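Local coordinates for DNA mismatch repair protein MutS (Thermus aquaticus, PDB 1EWQ) that takes part in DNA mismatch repair, binding mismatched DNA and hydrolysing ATP weakly, and may carry out the recognition step, at residues Glu380-Glu383 with Ala384-Glu388; Gly398-Arg401 with Glu402-Pro406. All blocks are in the same frame, centred on the assembly; numbering follows the deposited sequence.

Interaction 1: residues Glu380-Glu383 with Ala384-Glu388; sequences EELE and AALVE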
ATOM      1  N   GLU C 380      41.861  -6.410 -20.316  1.00 43.31           N
ATOM      2  CA  GLU C 380      43.065  -7.079 -19.839  1.00 44.05           C
ATOM      3  C   GLU C 380      43.601  -6.469 -18.549  1.00 44.18           C
ATOM      4  O   GLU C 380      43.996  -7.201 -17.638  1.00 44.23           O
ATOM      5  CB  GLU C 380      44.154  -7.038 -20.916  1.00 44.66           C
ATOM      6  CG  GLU C 380      43.760  -7.705 -22.225  1.00 45.56           C
ATOM      7  CD  GLU C 380      44.824  -7.552 -23.295  1.00 46.27           C
ATOM      8  OE1 GLU C 380      45.338  -6.422 -23.474  1.00 46.76           O
ATOM      9  OE2 GLU C 380      45.142  -8.559 -23.965  1.00 46.36           O
ATOM     10  N   GLU C 381      43.630  -5.138 -18.478  1.00 44.06           N
ATOM     11  CA  GLU C 381      44.119  -4.463 -17.278  1.00 44.12           C
ATOM     12  C   GLU C 381      43.215  -4.819 -16.104  1.00 43.66           C
ATOM     13  O   GLU C 381      43.694  -5.055 -14.996  1.00 43.55           O
ATOM     14  CB  GLU C 381      44.140  -2.939 -17.462  1.00 44.76           C
ATOM     15  CG  GLU C 381      45.099  -2.416 -18.529  1.00 45.82           C
ATOM     16  CD  GLU C 381      45.339  -0.910 -18.407  1.00 46.62           C
ATOM     17  OE1 GLU C 381      45.992  -0.501 -17.420  1.00 47.19           O
ATOM     18  OE2 GLU C 381      44.869  -0.137 -19.280  1.00 46.78           O
ATOM     19  N   LEU C 382      41.907  -4.859 -16.352  1.00 43.16           N
ATOM     20  CA  LEU C 382      40.947  -5.199 -15.311  1.00 42.91           C
ATOM     21  C   LEU C 382      41.169  -6.643 -14.882  1.00 43.11           C
ATOM     22  O   LEU C 382      41.236  -6.945 -13.687  1.00 42.92           O
ATOM     23  CB  LEU C 382      39.509  -5.012 -15.811  1.00 42.53           C
ATOM     24  CG  LEU C 382      38.987  -3.576 -15.954  1.00 42.20           C
ATOM     25  CD1 LEU C 382      37.538  -3.587 -16.410  1.00 41.87           C
ATOM     26  CD2 LEU C 382      39.099  -2.861 -14.620  1.00 42.15           C
ATOM     27  N   GLU C 383      41.295  -7.529 -15.867  1.00 43.37           N
ATOM     28  CA  GLU C 383      41.524  -8.946 -15.601  1.00 43.66           C
ATOM     29  C   GLU C 383      42.796  -9.166 -14.783  1.00 43.64           C
ATOM     30  O   GLU C 383      42.845 -10.038 -13.917  1.00 43.60           O
ATOM     31  CB  GLU C 383      41.639  -9.721 -16.919  1.00 43.82           C
ATOM     32  CG  GLU C 383      40.319  -9.967 -17.636  1.00 44.70           C
ATOM     33  CD  GLU C 383      40.509 -10.586 -19.012  1.00 45.05           C
ATOM     34  OE1 GLU C 383      41.065 -11.699 -19.107  1.00 45.21           O
ATOM     35  OE2 GLU C 383      40.108  -9.951 -20.007  1.00 45.74           O
ATOM     36  N   ALA C 384      43.824  -8.374 -15.075  1.00 43.77           N
ATOM     37  CA  ALA C 384      45.112  -8.478 -14.395  1.00 43.77           C
ATOM     38  C   ALA C 384      45.158  -7.742 -13.062  1.00 43.92           C
ATOM     39  O   ALA C 384      46.039  -7.991 -12.243  1.00 43.82           O
ATOM     40  CB  ALA C 384      46.207  -7.945 -15.299  1.00 43.86           C
ATOM     41  N   ALA C 385      44.212  -6.834 -12.845  1.00 43.82           N
ATOM     42  CA  ALA C 385      44.192  -6.058 -11.616  1.00 43.74           C
ATOM     43  C   ALA C 385      43.278  -6.580 -10.515  1.00 43.67           C
ATOM     44  O   ALA C 385      43.659  -6.598  -9.345  1.00 43.76           O
ATOM     45  CB  ALA C 385      43.829  -4.615 -11.929  1.00 43.71           C
ATOM     46  N   LEU C 386      42.079  -7.013 -10.883  1.00 43.79           N
ATOM     47  CA  LEU C 386      41.113  -7.458  -9.887  1.00 43.80           C
ATOM     48  C   LEU C 386      40.996  -8.961  -9.701  1.00 44.23           C
ATOM     49  O   LEU C 386      41.124  -9.731 -10.658  1.00 44.08           O
ATOM     50  CB  LEU C 386      39.735  -6.894 -10.239  1.00 43.55           C
ATOM     51  CG  LEU C 386      39.701  -5.430 -10.695  1.00 43.26           C
ATOM     52  CD1 LEU C 386      38.288  -5.064 -11.105  1.00 42.70           C
ATOM     53  CD2 LEU C 386      40.199  -4.527  -9.577  1.00 42.98           C
ATOM     54  N   VAL C 387      40.749  -9.373  -8.458  1.00 44.66           N
ATOM     55  CA  VAL C 387      40.575 -10.786  -8.151  1.00 45.13           C
ATOM     56  C   VAL C 387      39.344 -11.242  -8.917  1.00 45.65           C
ATOM     57  O   VAL C 387      38.528 -10.413  -9.326  1.00 45.75           O
ATOM     58  CB  VAL C 387      40.349 -11.025  -6.642  1.00 45.08           C
ATOM     59  CG1 VAL C 387      41.592 -10.611  -5.859  1.00 44.92           C
ATOM     60  CG2 VAL C 387      39.119 -10.256  -6.168  1.00 44.86           C
ATOM     61  N   GLU C 388      39.208 -12.551  -9.112  1.00 46.29           N
ATOM     62  CA  GLU C 388      38.076 -13.097  -9.849  1.00 46.93           C
ATOM     63  C   GLU C 388      36.713 -12.587  -9.366  1.00 47.25           C
ATOM     64  O   GLU C 388      35.889 -12.171 -10.178  1.00 47.07           O
ATOM     65  CB  GLU C 388      38.114 -14.627  -9.812  1.00 47.00           C
ATOM     66  CG  GLU C 388      36.982 -15.291 -10.590  1.00 47.17           C
ATOM     67  CD  GLU C 388      37.115 -16.802 -10.641  1.00 47.25           C
ATOM     68  OE1 GLU C 388      37.544 -17.391  -9.631  1.00 47.33           O
ATOM     69  OE2 GLU C 388      36.783 -17.401 -11.683  1.00 47.45           O
TER
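L382 and L386 meet by backbone and side chain at the end of helix 376-385. The carbonyl oxygen L382 O takes two amide hydrogens. L386 N lies 2.9 Å from L382 O, and this bond is almost straight (174° at the hydrogen) and nearly in line with the carbonyl. A385 N lies 3.1 Å from L382 O but comes from above the carbonyl plane, not along a lone pair. A385 N also makes a weak bond to E381 O at 2.8 Å. The A385 amide is thus split between two carbonyls. Two residues earlier than the L382-L386 bond, A384 N still makes the ordinary i+4 bond to E380 O at 2.8 Å. The methyl A385 CB sits against E381 O at 3.1 Å.

The leucine side chains touch lightly at their ends, L382 CD2 to L386 CD1 at 4.2 Å. L386 turns CG beside its own backbone N (chi1 -43°), which brings CG within 3.7 Å of L382 O. L386 is the first residue to leave helical backbone angles.

Further out, V506 of helix 479-511 packs on L382 and A385. L349 of helix 346-366 touches L386. R353 donates to V387 O, so the chain just past the helix is held too, and E381 OE2 forms a salt bridge with R509.

The pattern is that of a helix C-terminus: the L382 carbonyl takes both an i+3 and an i+4 amide, then the chain turns extended. It lies in the largely helical domain III of MutS.

Interaction 2: residues Gly398-Arg401 with Glu402-Pro406; sequences GLIR and EGYDP
The amide of Y404 donates to the carbonyl of R401, with Y404 N 3.3 Å from R401 O. The bond is long but fairly straight, 150° at the hydrogen. Y404 CB rests 3.4 Å from the same R401 O, so the start of the tyrosine side chain lies close beside the bond.

This bond closes a type II beta turn from R401 to Y404, with E402 and G403 at its corners. G403 has a positive phi of 90°. At these angles a beta carbon would be jammed against the carbonyl oxygen of E402, and glycine has none. The amide G403 N is bonded to D409 OD1 in helix 406-433, which ties the turn to that helix.

Just before the turn, I400 meets Y404. The branch that touches is the methyl CG2, which lies 3.8 Å from Y404 CB and 3.8 Å from Y404 CD2. CG2 stands opposite its backbone N across the CA-CB bond. In Y404 it is CG that is anti to N (chi1 -176°), and the two side chains approach each other at a slant. V502 of helix 479-511 packs against both, and L408 also touches I400.

Two acidic side chains here have partners in the neighbouring helices: E402 stretches out beyond CG and its OE1 forms a salt bridge with R416, while D405, the N-cap of helix 406-433, accepts from L408 N through OD1 and forms a salt bridge with R498 through OD2.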
ATOM      1  N   GLY C 398      41.260  -8.669  -0.170  1.00 49.23           N
ATOM      2  CA  GLY C 398      41.989  -8.337  -1.376  1.00 48.28           C
ATOM      3  C   GLY C 398      41.155  -8.009  -2.597  1.00 47.58           C
ATOM      4  O   GLY C 398      40.506  -8.870  -3.193  1.00 47.38           O
ATOM      5  N   LEU C 399      41.179  -6.739  -2.970  1.00 46.68           N
ATOM      6  CA  LEU C 399      40.454  -6.279  -4.133  1.00 45.70           C
ATOM      7  C   LEU C 399      41.396  -6.563  -5.297  1.00 45.37           C
ATOM      8  O   LEU C 399      41.006  -7.141  -6.309  1.00 44.92           O
ATOM      9  CB  LEU C 399      40.212  -4.776  -4.018  1.00 45.55           C
ATOM     10  CG  LEU C 399      39.115  -4.097  -4.835  1.00 45.67           C
ATOM     11  CD1 LEU C 399      39.445  -2.631  -4.914  1.00 45.43           C
ATOM     12  CD2 LEU C 399      39.014  -4.689  -6.237  1.00 45.66           C
ATOM     13  N   ILE C 400      42.652  -6.164  -5.112  1.00 45.10           N
ATOM     14  CA  ILE C 400      43.697  -6.317  -6.117  1.00 45.07           C
ATOM     15  C   ILE C 400      44.405  -7.653  -5.994  1.00 45.38           C
ATOM     16  O   ILE C 400      44.690  -8.110  -4.892  1.00 45.42           O
ATOM     17  CB  ILE C 400      44.736  -5.177  -5.980  1.00 44.81           C
ATOM     18  CG1 ILE C 400      44.030  -3.823  -6.113  1.00 44.64           C
ATOM     19  CG2 ILE C 400      45.827  -5.315  -7.038  1.00 44.36           C
ATOM     20  CD1 ILE C 400      43.305  -3.628  -7.438  1.00 44.25           C
ATOM     21  N   ARG C 401      44.702  -8.274  -7.130  1.00 45.66           N
ATOM     22  CA  ARG C 401      45.369  -9.575  -7.132  1.00 46.18           C
ATOM     23  C   ARG C 401      46.871  -9.529  -6.887  1.00 45.98           C
ATOM     24  O   ARG C 401      47.544  -8.546  -7.210  1.00 45.89           O
ATOM     25  CB  ARG C 401      45.113 -10.292  -8.452  1.00 46.90           C
ATOM     26  CG  ARG C 401      43.650 -10.451  -8.745  1.00 48.07           C
ATOM     27  CD  ARG C 401      43.395 -11.629  -9.644  1.00 48.97           C
ATOM     28  NE  ARG C 401      44.181 -11.564 -10.868  1.00 50.03           N
ATOM     29  CZ  ARG C 401      43.999 -12.392 -11.888  1.00 50.84           C
ATOM     30  NH1 ARG C 401      43.059 -13.332 -11.808  1.00 51.22           N
ATOM     31  NH2 ARG C 401      44.740 -12.279 -12.986  1.00 51.36           N
ATOM     32  N   GLU C 402      47.391 -10.612  -6.319  1.00 45.78           N
ATOM     33  CA  GLU C 402      48.811 -10.707  -6.033  1.00 45.79           C
ATOM     34  C   GLU C 402      49.640 -10.620  -7.303  1.00 45.19           C
ATOM     35  O   GLU C 402      49.303 -11.213  -8.332  1.00 44.77           O
ATOM     36  CB  GLU C 402      49.117 -12.009  -5.296  1.00 46.75           C
ATOM     37  CG  GLU C 402      48.739 -11.957  -3.827  1.00 48.14           C
ATOM     38  CD  GLU C 402      48.906 -13.289  -3.131  1.00 49.10           C
ATOM     39  OE1 GLU C 402      50.021 -13.860  -3.200  1.00 49.75           O
ATOM     40  OE2 GLU C 402      47.920 -13.763  -2.514  1.00 49.47           O
ATOM     41  N   GLY C 403      50.726  -9.856  -7.219  1.00 44.57           N
ATOM     42  CA  GLY C 403      51.606  -9.686  -8.360  1.00 43.76           C
ATOM     43  C   GLY C 403      51.254  -8.524  -9.274  1.00 43.15           C
ATOM     44  O   GLY C 403      51.962  -8.269 -10.249  1.00 43.29           O
ATOM     45  N   TYR C 404      50.176  -7.807  -8.976  1.00 42.35           N
ATOM     46  CA  TYR C 404      49.790  -6.687  -9.824  1.00 41.41           C
ATOM     47  C   TYR C 404      50.594  -5.434  -9.485  1.00 40.89           C
ATOM     48  O   TYR C 404      51.260  -4.856 -10.347  1.00 40.61           O
ATOM     49  CB  TYR C 404      48.293  -6.383  -9.683  1.00 41.63           C
ATOM     50  CG  TYR C 404      47.822  -5.291 -10.620  1.00 41.58           C
ATOM     51  CD1 TYR C 404      47.681  -5.529 -11.988  1.00 41.78           C
ATOM     52  CD2 TYR C 404      47.591  -4.002 -10.153  1.00 41.59           C
ATOM     53  CE1 TYR C 404      47.326  -4.507 -12.866  1.00 41.65           C
ATOM     54  CE2 TYR C 404      47.240  -2.974 -11.021  1.00 41.74           C
ATOM     55  CZ  TYR C 404      47.110  -3.233 -12.372  1.00 41.61           C
ATOM     56  OH  TYR C 404      46.776  -2.209 -13.221  1.00 41.85           O
ATOM     57  N   ASP C 405      50.522  -5.015  -8.227  1.00 40.24           N
ATOM     58  CA  ASP C 405      51.233  -3.824  -7.779  1.00 39.66           C
ATOM     59  C   ASP C 405      52.344  -4.202  -6.802  1.00 39.66           C
ATOM     60  O   ASP C 405      52.074  -4.668  -5.697  1.00 39.43           O
ATOM     61  CB  ASP C 405      50.251  -2.863  -7.121  1.00 39.10           C
ATOM     62  CG  ASP C 405      50.914  -1.595  -6.631  1.00 38.91           C
ATOM     63  OD1 ASP C 405      51.054  -1.436  -5.402  1.00 38.22           O
ATOM     64  OD2 ASP C 405      51.298  -0.758  -7.477  1.00 38.17           O
ATOM     65  N   PRO C 406      53.612  -3.989  -7.198  1.00 39.71           N
ATOM     66  CA  PRO C 406      54.778  -4.313  -6.364  1.00 39.31           C
ATOM     67  C   PRO C 406      54.770  -3.722  -4.956  1.00 39.36           C
ATOM     68  O   PRO C 406      55.129  -4.402  -3.998  1.00 39.43           O
ATOM     69  CB  PRO C 406      55.960  -3.837  -7.214  1.00 39.71           C
ATOM     70  CG  PRO C 406      55.366  -2.748  -8.061  1.00 40.01           C
ATOM     71  CD  PRO C 406      54.016  -3.292  -8.433  1.00 39.59           C
TER

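Interaction 1 closes helix 376-385, and interaction 2 leads into helix 406-433. Their centres are 9 Å apart, and the chain between them doubles back so that they touch. A385 O and R401 N are 3.0 Å apart, and V387 N and L399 O 3.1 Å; both are probable hydrogen bonds, joining the two strips in opposite directions. The Y404 ring also packs on the helix end, Y404 CD1 lying 3.0 Å from A384 O. L386 and I400 meet as well, and V506 and V502 of helix 479-511 back the two contacts. The bound DNA is about 23 Å from the nearest atom of interaction 1 and about 18 Å from that of interaction 2.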